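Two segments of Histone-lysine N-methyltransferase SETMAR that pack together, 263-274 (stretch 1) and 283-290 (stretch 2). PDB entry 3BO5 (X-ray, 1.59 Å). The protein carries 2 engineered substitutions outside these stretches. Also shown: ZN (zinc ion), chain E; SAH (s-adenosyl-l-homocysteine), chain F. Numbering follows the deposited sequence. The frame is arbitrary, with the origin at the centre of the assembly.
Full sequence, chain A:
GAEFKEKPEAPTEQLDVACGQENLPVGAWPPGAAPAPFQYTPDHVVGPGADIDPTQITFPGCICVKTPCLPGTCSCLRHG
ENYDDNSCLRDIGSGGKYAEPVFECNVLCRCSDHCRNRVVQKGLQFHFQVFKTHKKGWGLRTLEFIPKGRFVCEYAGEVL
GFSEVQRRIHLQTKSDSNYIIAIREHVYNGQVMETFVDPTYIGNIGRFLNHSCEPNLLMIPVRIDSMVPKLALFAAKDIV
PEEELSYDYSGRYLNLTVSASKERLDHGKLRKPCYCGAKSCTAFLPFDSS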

# COMPACT_ATOMS: atom_id res chain seq x y z
N GLU A 263 2.59 -10.14 -4.12
CA GLU A 263 3.74 -10.84 -3.54
C GLU A 263 4.97 -9.99 -3.44
O GLU A 263 5.46 -9.44 -4.45
CB GLU A 263 4.10 -12.01 -4.46
CG GLU A 263 2.87 -12.91 -4.61
CD GLU A 263 3.09 -13.98 -5.63
OE1 GLU A 263 3.08 -13.66 -6.84
OE2 GLU A 263 3.29 -15.13 -5.21
N ARG A 264 5.53 -9.94 -2.23
CA ARG A 264 6.82 -9.29 -2.06
C ARG A 264 7.94 -10.18 -2.60
O ARG A 264 7.92 -11.39 -2.44
CB ARG A 264 7.08 -8.97 -0.59
CG ARG A 264 6.21 -7.84 -0.15
CD ARG A 264 6.85 -6.49 -0.44
NE ARG A 264 8.02 -6.14 0.33
CZ ARG A 264 8.00 -5.39 1.45
NH1 ARG A 264 6.84 -4.87 1.85
NH2 ARG A 264 9.12 -5.12 2.10
N LEU A 265 8.94 -9.57 -3.24
CA LEU A 265 9.96 -10.40 -3.92
C LEU A 265 11.29 -10.28 -3.18
O LEU A 265 11.58 -9.25 -2.56
CB LEU A 265 10.17 -9.86 -5.33
CG LEU A 265 8.89 -9.78 -6.19
CD1 LEU A 265 9.30 -9.20 -7.57
CD2 LEU A 265 8.13 -11.06 -6.29
N ASP A 266 12.10 -11.34 -3.27
CA ASP A 266 13.47 -11.17 -2.78
C ASP A 266 14.40 -11.99 -3.67
O ASP A 266 13.98 -12.54 -4.71
CB ASP A 266 13.57 -11.51 -1.30
CG ASP A 266 13.64 -13.00 -1.02
OD1 ASP A 266 13.07 -13.77 -1.82
OD2 ASP A 266 14.23 -13.37 0.08
N HIS A 267 15.65 -12.01 -3.27
CA HIS A 267 16.61 -12.80 -4.01
C HIS A 267 17.20 -13.83 -3.08
O HIS A 267 17.46 -13.56 -1.89
CB HIS A 267 17.73 -11.91 -4.52
CG HIS A 267 18.77 -12.64 -5.32
ND1 HIS A 267 18.47 -13.38 -6.44
CD2 HIS A 267 20.12 -12.72 -5.16
CE1 HIS A 267 19.58 -13.91 -6.94
NE2 HIS A 267 20.59 -13.50 -6.19
N GLY A 268 17.43 -14.98 -3.68
CA GLY A 268 18.29 -15.95 -3.07
C GLY A 268 17.45 -16.99 -2.38
O GLY A 268 16.25 -16.79 -2.08
N LYS A 269 18.10 -18.11 -2.13
CA LYS A 269 17.35 -19.26 -1.82
C LYS A 269 17.10 -19.42 -0.32
O LYS A 269 16.12 -20.06 0.03
CB LYS A 269 18.02 -20.49 -2.42
CG LYS A 269 18.19 -20.34 -3.96
CD LYS A 269 16.84 -20.48 -4.70
CE LYS A 269 17.01 -20.41 -6.25
NZ LYS A 269 15.66 -20.42 -6.93
N LEU A 270 17.91 -18.79 0.53
CA LEU A 270 17.62 -18.81 2.01
C LEU A 270 16.20 -18.35 2.32
O LEU A 270 15.70 -17.40 1.71
CB LEU A 270 18.58 -17.97 2.84
CG LEU A 270 19.99 -18.52 3.07
CD1 LEU A 270 20.80 -17.68 4.00
CD2 LEU A 270 19.87 -19.90 3.62
N ARG A 271 15.55 -19.09 3.21
CA ARG A 271 14.22 -18.72 3.67
C ARG A 271 14.48 -17.83 4.89
O ARG A 271 15.10 -18.28 5.89
CB ARG A 271 13.45 -20.01 3.99
CG ARG A 271 13.31 -20.88 2.71
CD ARG A 271 12.74 -22.24 2.93
NE ARG A 271 11.34 -22.12 3.37
CZ ARG A 271 10.31 -21.87 2.56
NH1 ARG A 271 10.49 -21.70 1.24
NH2 ARG A 271 9.09 -21.78 3.09
N LYS A 272 14.07 -16.54 4.84
CA LYS A 272 14.40 -15.62 5.91
C LYS A 272 13.44 -15.85 7.06
O LYS A 272 12.28 -16.15 6.81
CB LYS A 272 14.23 -14.20 5.41
CG LYS A 272 15.26 -13.87 4.33
CD LYS A 272 15.39 -12.39 4.29
CE LYS A 272 16.40 -11.92 3.24
NZ LYS A 272 16.66 -10.48 3.57
N PRO A 273 13.92 -15.80 8.29
CA PRO A 273 13.04 -16.10 9.44
C PRO A 273 12.08 -14.96 9.65
O PRO A 273 12.45 -13.81 9.41
CB PRO A 273 13.95 -16.12 10.64
CG PRO A 273 15.32 -16.07 10.08
CD PRO A 273 15.32 -15.56 8.71
N CYS A 274 10.89 -15.33 10.12
CA CYS A 274 9.85 -14.36 10.46
C CYS A 274 9.85 -14.25 11.98
O CYS A 274 9.79 -15.26 12.70
CB CYS A 274 8.46 -14.85 9.97
SG CYS A 274 7.24 -13.60 10.36
ZN ZN E . 5.32 -14.77 11.18
N SAH F . 12.24 -3.47 8.47
CA SAH F . 12.35 -2.71 7.18
CB SAH F . 10.97 -2.24 6.65
CG SAH F . 10.27 -3.42 5.95
SD SAH F . 11.11 -3.89 4.41
C SAH F . 13.32 -1.53 7.39
O SAH F . 13.98 -1.44 8.42
OXT SAH F . 13.39 -0.66 6.47
C5' SAH F . 11.23 -5.67 4.65
C4' SAH F . 12.36 -6.12 5.58
O4' SAH F . 12.02 -5.91 6.95
C3' SAH F . 12.64 -7.59 5.50
O3' SAH F . 13.54 -7.89 4.39
C2' SAH F . 13.25 -7.91 6.83
O2' SAH F . 14.58 -7.37 6.96
C1' SAH F . 12.40 -7.05 7.74
N9 SAH F . 11.13 -7.71 8.13
C8 SAH F . 9.83 -7.33 7.82
N7 SAH F . 9.00 -8.13 8.44
C5 SAH F . 9.70 -9.01 9.19
C6 SAH F . 9.27 -10.08 10.00
N6 SAH F . 8.01 -10.40 10.29
N1 SAH F . 10.31 -10.82 10.58
C2 SAH F . 11.62 -10.52 10.36
N3 SAH F . 12.08 -9.47 9.59
C4 SAH F . 11.06 -8.79 8.98
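Stretch 2, residues 283-290: AFLPFDSS

A chain terminus can be held by backbone pairing together with side-chain contacts, and the last eight residues of this deposited SETMAR chain illustrate the principle. Stretch 2 is extended over most of its length and meets stretch 1 at two sites: Phe284 beside Pro273, and, further along, Asp288 to Ser290 beside Leu265 to His267. Together the contacts bury 972 Å².

Along stretch 1, Glu263 reaches its partner through solvent: water 1 donates to Glu263 OE1 and to Asp288 OD2, 2.8 Å from each. At Arg264 the parallel pairing begins. Asp288 N donates to Arg264 O at 2.9 Å, and the same carbonyl receives a CA-H...O contact from Phe287 CA at 3.3 Å. Leu265 pairs with Asp288, their CA atoms 4.7 Å apart and their side chains on one face of the sheet, where Leu265 CD2 lies 3.8 Å from Asp288 CB.

Asp266 and Ser289 form the next pair and direct their side chains to the other face. Both the N and the O of Asp266 bond to the neighbouring strand, flanking its partner Ser289, as parallel pairing requires: Asp266 N donates to Asp288 O at 2.9 Å, and Ser290 N donates to Asp266 O at 2.9 Å. The side chain adds to this, since Ser289 OG donates to Asp266 OD1 at 2.7 Å while Asp266 CB sits over the face of the Phe287 ring, 4.0 Å from its centroid. Phe287, with the largest covered area in stretch 2, presents its ring face to Asp266, whose side chain is on the sheet face shared with Ser289.

Beyond the strand, the terminal carboxylate takes over. His267 ND1 lies 2.7 Å from Ser290 OXT, and Gly268 N donates to Ser290 OXT at 2.8 Å. The backbone angles of Gly268 would jam a CB against the preceding carbonyl oxygen, so these backbone angles by themselves call for glycine.

Stretch 1 then loops outward through Lys269 and Leu270, which make no contact with stretch 2, and returns at Arg271. Its guanidinium lies flat on the Phe284 ring, Arg271 CZ 3.6 Å from the ring centroid, a cation-pi stack at an exposed position. Next, Lys272 O accepts from Leu285 N at 2.7 Å, and water 3 links Lys272 N to Leu285 O, 2.8 Å from each. That bond and the one from Cys274 N to Ala283 O, at 3.0 Å, together bridge Pro273 and Phe284, their CA atoms 4.4 Å apart. Cys274 CB meets Leu285 CD1 at 3.9 Å, while Cys274 SG binds zinc at 2.4 Å, tying this second site to the metal.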

# COMPACT_ATOMS: atom_id res chain seq x y z
N ALA A 283 7.15 -19.12 10.65
CA ALA A 283 8.57 -18.97 10.94
C ALA A 283 9.40 -18.50 9.73
O ALA A 283 10.62 -18.30 9.87
CB ALA A 283 9.20 -20.33 11.52
N PHE A 284 8.76 -18.29 8.58
CA PHE A 284 9.52 -17.73 7.46
C PHE A 284 8.80 -16.57 6.81
O PHE A 284 7.56 -16.54 6.70
CB PHE A 284 10.14 -18.75 6.47
CG PHE A 284 9.62 -18.63 4.97
CD1 PHE A 284 8.33 -18.93 4.63
CD2 PHE A 284 10.49 -18.30 3.94
CE1 PHE A 284 7.87 -18.85 3.30
CE2 PHE A 284 10.05 -18.19 2.61
CZ PHE A 284 8.76 -18.49 2.29
N LEU A 285 9.62 -15.62 6.36
CA LEU A 285 9.11 -14.48 5.68
C LEU A 285 8.80 -14.91 4.26
O LEU A 285 9.72 -15.35 3.52
CB LEU A 285 10.20 -13.38 5.78
CG LEU A 285 9.99 -11.97 6.17
CD1 LEU A 285 9.10 -11.96 7.42
CD2 LEU A 285 11.37 -11.40 6.35
N PRO A 286 7.54 -14.82 3.85
CA PRO A 286 7.11 -15.44 2.58
C PRO A 286 7.35 -14.58 1.33
O PRO A 286 6.39 -14.27 0.61
CB PRO A 286 5.64 -15.70 2.81
CG PRO A 286 5.20 -14.43 3.68
CD PRO A 286 6.40 -14.21 4.59
N PHE A 287 8.62 -14.28 1.07
CA PHE A 287 8.98 -13.67 -0.23
C PHE A 287 8.88 -14.68 -1.35
O PHE A 287 9.07 -15.89 -1.12
CB PHE A 287 10.41 -13.15 -0.17
CG PHE A 287 10.61 -11.98 0.71
CD1 PHE A 287 10.17 -10.70 0.34
CD2 PHE A 287 11.32 -12.13 1.91
CE1 PHE A 287 10.40 -9.58 1.18
CE2 PHE A 287 11.55 -11.05 2.73
CZ PHE A 287 11.11 -9.75 2.38
N ASP A 288 8.59 -14.18 -2.56
CA ASP A 288 8.83 -14.93 -3.77
C ASP A 288 10.27 -14.66 -4.19
O ASP A 288 10.63 -13.52 -4.51
CB ASP A 288 7.85 -14.52 -4.85
CG ASP A 288 8.10 -15.27 -6.18
OD1 ASP A 288 8.68 -16.38 -6.10
OD2 ASP A 288 7.73 -14.76 -7.27
N SER A 289 11.09 -15.71 -4.17
CA SER A 289 12.53 -15.61 -4.37
C SER A 289 12.93 -15.81 -5.82
O SER A 289 12.37 -16.66 -6.50
CB SER A 289 13.23 -16.65 -3.52
OG SER A 289 12.85 -16.46 -2.17
N SER A 290 13.91 -15.02 -6.26
CA SER A 290 14.58 -15.22 -7.55
C SER A 290 16.10 -15.07 -7.40
O SER A 290 16.83 -14.66 -8.34
CB SER A 290 14.03 -14.22 -8.57
OG SER A 290 12.61 -14.20 -8.54
OXT SER A 290 16.62 -15.38 -6.30
O HOH W 1 5.64 -13.10 -7.95
O HOH W 2 5.65 -13.32 -1.76
O HOH W 3 12.39 -15.59 2.88